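Local coordinates for protein TASOR (Homo sapiens, PDB 6TL1) that is a component of the HUSH complex, which maintains epigenetic silencing at H3K9me3-rich loci, and is represented here by its pseudo-PARP domain, at residues A[39-43]-A[201-205]; A[42-47]-A[85-89]. One frame throughout, in Å; residues are numbered along the deposited sequence.

Contact 1: A[39-43]-A[201-205]; sequences ACLVH and PYAVV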
loop_
_atom_site.group_PDB
_atom_site.type_symbol
_atom_site.label_atom_id
_atom_site.label_comp_id
_atom_site.label_asym_id
_atom_site.label_seq_id
_atom_site.Cartn_x
_atom_site.Cartn_y
_atom_site.Cartn_z
ATOM N N ALA A 39 2.234 -11.177 -13.942
ATOM C CA ALA A 39 2.417 -9.799 -13.516
ATOM C C ALA A 39 1.975 -8.870 -14.637
ATOM O O ALA A 39 2.213 -9.154 -15.818
ATOM C CB ALA A 39 3.876 -9.527 -13.133
ATOM N N CYS A 40 1.316 -7.774 -14.262
ATOM C CA CYS A 40 0.924 -6.728 -15.198
ATOM C C CYS A 40 1.327 -5.365 -14.665
ATOM O O CYS A 40 1.246 -5.117 -13.460
ATOM C CB CYS A 40 -0.595 -6.702 -15.423
ATOM S SG CYS A 40 -1.323 -8.207 -16.042
ATOM N N LEU A 41 1.740 -4.473 -15.561
ATOM C CA LEU A 41 1.822 -3.070 -15.185
ATOM C C LEU A 41 0.453 -2.432 -15.375
ATOM O O LEU A 41 -0.343 -2.855 -16.218
ATOM C CB LEU A 41 2.881 -2.321 -16.001
ATOM C CG LEU A 41 4.317 -2.665 -15.617
ATOM C CD1 LEU A 41 5.316 -2.227 -16.666
ATOM C CD2 LEU A 41 4.645 -2.044 -14.262
ATOM N N VAL A 42 0.155 -1.442 -14.545
ATOM C CA VAL A 42 -1.123 -0.755 -14.609
ATOM C C VAL A 42 -0.897 0.604 -15.261
ATOM O O VAL A 42 0.038 1.332 -14.901
ATOM C CB VAL A 42 -1.755 -0.622 -13.214
ATOM C CG1 VAL A 42 -3.080 0.114 -13.305
ATOM C CG2 VAL A 42 -1.949 -2.007 -12.591
ATOM N N HIS A 43 -1.738 0.943 -16.231
ATOM C CA HIS A 43 -1.633 2.236 -16.905
ATOM C C HIS A 43 -3.006 2.886 -16.812
ATOM O O HIS A 43 -3.848 2.721 -17.696
ATOM C CB HIS A 43 -1.133 2.089 -18.354
ATOM C CG HIS A 43 0.142 1.304 -18.464
ATOM N ND1 HIS A 43 1.363 1.847 -18.148
ATOM C CD2 HIS A 43 0.387 0.054 -18.927
ATOM C CE1 HIS A 43 2.311 0.940 -18.347
ATOM N NE2 HIS A 43 1.746 -0.148 -18.827
ATOM N N PRO A 201 -2.283 2.865 -8.240
ATOM C CA PRO A 201 -1.922 1.498 -8.643
ATOM C C PRO A 201 -0.870 1.506 -9.746
ATOM O O PRO A 201 -0.958 2.269 -10.715
ATOM C CB PRO A 201 -3.245 0.903 -9.125
ATOM C CG PRO A 201 -4.051 2.072 -9.535
ATOM C CD PRO A 201 -3.667 3.200 -8.612
ATOM N N TYR A 202 0.141 0.663 -9.573
ATOM C CA TYR A 202 1.317 0.583 -10.429
ATOM C C TYR A 202 1.493 -0.775 -11.093
ATOM O O TYR A 202 1.837 -0.839 -12.278
ATOM C CB TYR A 202 2.561 0.921 -9.578
ATOM C CG TYR A 202 3.879 0.763 -10.290
ATOM C CD1 TYR A 202 4.358 1.767 -11.126
ATOM C CD2 TYR A 202 4.665 -0.377 -10.103
ATOM C CE1 TYR A 202 5.564 1.630 -11.783
ATOM C CE2 TYR A 202 5.867 -0.524 -10.762
ATOM C CZ TYR A 202 6.320 0.480 -11.585
ATOM O OH TYR A 202 7.529 0.336 -12.234
ATOM N N ALA A 203 1.244 -1.870 -10.371
ATOM C CA ALA A 203 1.417 -3.201 -10.937
ATOM C C ALA A 203 0.545 -4.185 -10.174
ATOM O O ALA A 203 0.133 -3.927 -9.043
ATOM C CB ALA A 203 2.888 -3.649 -10.888
ATOM N N VAL A 204 0.274 -5.323 -10.813
ATOM C CA VAL A 204 -0.462 -6.427 -10.206
ATOM C C VAL A 204 0.303 -7.717 -10.470
ATOM O O VAL A 204 0.760 -7.954 -11.594
ATOM C CB VAL A 204 -1.897 -6.540 -10.756
ATOM C CG1 VAL A 204 -2.688 -7.560 -9.959
ATOM C CG2 VAL A 204 -2.589 -5.177 -10.726
ATOM N N VAL A 205 0.449 -8.538 -9.434
ATOM C CA VAL A 205 1.061 -9.852 -9.552
ATOM C C VAL A 205 0.115 -10.875 -8.949
ATOM O O VAL A 205 -0.663 -10.578 -8.035
ATOM C CB VAL A 205 2.422 -9.925 -8.837
ATOM C CG1 VAL A 205 3.428 -8.997 -9.494
ATOM C CG2 VAL A 205 2.246 -9.598 -7.357
HETATM O O HOH W 1 -1.569 3.600 -13.185
HETATM O O HOH W 2 2.388 1.181 -13.836
#

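Contact 2: A[42-47]-A[85-89]; sequences VHNELL and ICEKG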
loop_
_atom_site.group_PDB
_atom_site.type_symbol
_atom_site.label_atom_id
_atom_site.label_comp_id
_atom_site.label_asym_id
_atom_site.label_seq_id
_atom_site.Cartn_x
_atom_site.Cartn_y
_atom_site.Cartn_z
ATOM N N VAL A 42 0.155 -1.442 -14.545
ATOM C CA VAL A 42 -1.123 -0.755 -14.609
ATOM C C VAL A 42 -0.897 0.604 -15.261
ATOM O O VAL A 42 0.038 1.332 -14.901
ATOM C CB VAL A 42 -1.755 -0.622 -13.214
ATOM C CG1 VAL A 42 -3.080 0.114 -13.305
ATOM C CG2 VAL A 42 -1.949 -2.007 -12.591
ATOM N N HIS A 43 -1.738 0.943 -16.231
ATOM C CA HIS A 43 -1.633 2.236 -16.905
ATOM C C HIS A 43 -3.006 2.886 -16.812
ATOM O O HIS A 43 -3.848 2.721 -17.696
ATOM C CB HIS A 43 -1.133 2.089 -18.354
ATOM C CG HIS A 43 0.142 1.304 -18.464
ATOM N ND1 HIS A 43 1.363 1.847 -18.148
ATOM C CD2 HIS A 43 0.387 0.054 -18.927
ATOM C CE1 HIS A 43 2.311 0.940 -18.347
ATOM N NE2 HIS A 43 1.746 -0.148 -18.827
ATOM N N ASN A 44 -3.211 3.668 -15.755
ATOM C CA ASN A 44 -4.484 4.352 -15.562
ATOM C C ASN A 44 -4.142 5.836 -15.626
ATOM O O ASN A 44 -3.665 6.416 -14.644
ATOM C CB ASN A 44 -5.161 3.941 -14.235
ATOM C CG ASN A 44 -6.486 4.695 -13.988
ATOM O OD1 ASN A 44 -6.641 5.845 -14.397
ATOM N ND2 ASN A 44 -7.469 4.010 -13.410
ATOM N N GLU A 45 -4.354 6.420 -16.809
ATOM C CA GLU A 45 -3.942 7.799 -17.058
ATOM C C GLU A 45 -4.623 8.776 -16.106
ATOM O O GLU A 45 -3.997 9.738 -15.642
ATOM C CB GLU A 45 -4.217 8.171 -18.517
ATOM C CG GLU A 45 -5.554 7.685 -19.055
ATOM C CD GLU A 45 -6.600 8.787 -19.121
ATOM O OE1 GLU A 45 -7.762 8.490 -19.475
ATOM O OE2 GLU A 45 -6.260 9.953 -18.820
ATOM N N LEU A 46 -5.907 8.560 -15.805
ATOM C CA LEU A 46 -6.611 9.462 -14.892
ATOM C C LEU A 46 -5.973 9.454 -13.506
ATOM O O LEU A 46 -5.750 10.517 -12.914
ATOM C CB LEU A 46 -8.091 9.089 -14.808
ATOM C CG LEU A 46 -8.865 9.279 -16.110
ATOM C CD1 LEU A 46 -10.350 8.976 -15.926
ATOM C CD2 LEU A 46 -8.657 10.699 -16.615
ATOM N N LEU A 47 -5.670 8.259 -12.967
ATOM C CA LEU A 47 -5.040 8.183 -11.648
ATOM C C LEU A 47 -3.621 8.728 -11.679
ATOM O O LEU A 47 -3.167 9.349 -10.712
ATOM C CB LEU A 47 -5.039 6.739 -11.126
ATOM C CG LEU A 47 -6.433 6.209 -10.798
ATOM C CD1 LEU A 47 -6.386 4.794 -10.289
ATOM C CD2 LEU A 47 -7.090 7.126 -9.764
ATOM N N ILE A 85 -10.146 -1.724 -8.334
ATOM C CA ILE A 85 -9.142 -0.861 -7.712
ATOM C C ILE A 85 -8.217 -0.257 -8.764
ATOM O O ILE A 85 -7.854 0.921 -8.679
ATOM C CB ILE A 85 -8.353 -1.611 -6.617
ATOM C CG1 ILE A 85 -9.216 -1.860 -5.380
ATOM C CG2 ILE A 85 -7.122 -0.826 -6.208
ATOM C CD1 ILE A 85 -9.963 -3.162 -5.372
ATOM N N CYS A 86 -7.799 -1.040 -9.764
ATOM C CA CYS A 86 -6.890 -0.466 -10.751
ATOM C C CYS A 86 -7.604 0.535 -11.654
ATOM O O CYS A 86 -6.988 1.496 -12.131
ATOM C CB CYS A 86 -6.231 -1.574 -11.566
ATOM S SG CYS A 86 -5.129 -2.600 -10.551
ATOM N N GLU A 87 -8.899 0.356 -11.877
ATOM C CA GLU A 87 -9.590 1.280 -12.758
ATOM C C GLU A 87 -10.108 2.496 -12.000
ATOM O O GLU A 87 -10.012 3.616 -12.508
ATOM C CB GLU A 87 -10.732 0.569 -13.481
ATOM C CG GLU A 87 -11.786 1.511 -14.022
ATOM C CD GLU A 87 -12.972 0.789 -14.632
ATOM O OE1 GLU A 87 -13.837 1.477 -15.202
ATOM O OE2 GLU A 87 -13.051 -0.446 -14.485
ATOM N N LYS A 88 -10.564 2.316 -10.756
ATOM C CA LYS A 88 -11.186 3.399 -10.000
ATOM C C LYS A 88 -10.275 3.974 -8.925
ATOM O O LYS A 88 -10.545 5.076 -8.438
ATOM C CB LYS A 88 -12.440 2.896 -9.261
ATOM C CG LYS A 88 -13.523 2.208 -10.065
ATOM C CD LYS A 88 -14.479 3.147 -10.740
ATOM C CE LYS A 88 -14.166 3.267 -12.206
ATOM N NZ LYS A 88 -15.273 3.921 -12.947
ATOM N N GLY A 89 -9.193 3.284 -8.578
ATOM C CA GLY A 89 -8.364 3.696 -7.469
ATOM C C GLY A 89 -8.849 3.098 -6.159
ATOM O O GLY A 89 -9.930 2.518 -6.058
#

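Contact 1: A[39-43]-A[201-205]
Leu-41 lays its CD2 methyl over one face of the Tyr-202 ring, 4.3 Å from the ring centroid and 23° off the ring normal, a CH-pi contact; the same CD2 also reaches Ala-203 CB at 4.1 Å. This overlap rides on two strands, 39-42 and 201-205, that run antiparallel at 166° with their axes 4.3 Å apart. Cys-40 and Val-204 form the hydrogen-bonded pair, with Cys-40 N to Val-204 O at 2.7 Å and Val-204 N to Cys-40 O at 2.8 Å. Beside them, the non-hydrogen-bonded pairs Ala-39/Val-205 and Leu-41/Ala-203 bring their CA atoms to 4.2 and 4.3 Å. Ala-39 CB meets Val-205 CG1 at 3.7 Å on the sheet face that helix 12-22 packs against; on the other face, Val-42 CG2 touches Val-204 CG2 at 3.7 Å.

Val-42 N still donates to Tyr-202 O at 2.9 Å, but beyond this bond the strands part and water takes over: water 2 donates to both Val-42 O and Tyr-202 O, at 2.6 Å each. The separation coincides with a classic beta bulge, in which Tyr-202 and Ala-203 both face Ile-131 of strand 126-134. Such pairing shows how strands far apart in sequence become neighbours inside an antiparallel sheet, here as the second and third of five strands in the TASOR pseudo-PARP domain.

Contact 2: A[42-47]-A[85-89]
A helix N-cap that also reaches a second helix is the motif here: Asn-44, directly before helix 45-60, points OD1 to the first turn of its own helix and ND2 to the C-terminal end of helix 82-88. The polar interactions come first. Asn-44 OD1 accepts from Leu-47 N at 3.0 Å, the capping bond that satisfies a backbone NH in the first turn. On the other arm of the amide, Asn-44 ND2 donates to Cys-86 O at 2.9 Å with near-linear geometry, and makes a weak, more bent bond to Glu-87 O at 2.7 Å. Carbonyls in the last turn of a helix lack the usual partner four residues on, so an amide donor suits them well. One side chain thus serves the start of one helix and the end of another.

Van der Waals contacts accompany the amide bonds. Val-42 CG2 lies 3.8 Å from Cys-86 SG, at the point where strand 34-42 ends. Leu-47 rests its CD1 methyl on the backbone of the helix end, 3.8 Å from Cys-86 O; its side chain also packs on Cys-200 and Pro-201 of strand 199-209.

Backbone geometry finishes the helix. Gly-89 N donates to Ile-85 O at 2.7 Å, and Gly-89 then leaves the helical conformation with a positive phi of 88°. A CB at these backbone angles would jam against the Lys-88 carbonyl oxygen and lie only 3.3 Å from Leu-47 CD2. With none, the leucine packs directly on the turn, Leu-47 CD1 lying 3.6 Å from Gly-89 CA.

In the fold
Contacts 1 and 2 show one run of chain making a strand pairing and then a helix-end contact: strand 34-42 pairs with strand 199-209, then turns through His-43 and Asn-44 into helix 45-60, which meets the end of helix 82-88. Val-42 belongs to both. The contact centres are 10 Å apart and the two touch directly: Val-204 CG2 lies 3.6 Å from Cys-86 SG, and Pro-201 CD lies 3.6 Å from Leu-47 CD1. Helix 82-88 therefore packs against the sheet face bearing Val-42 and Val-204, where Phe-4 of the neighbouring strand 4-6 joins them. Together they join the sheet to the two helix ends, through apolar side chains on that face and the polar Asn-44 link beside it.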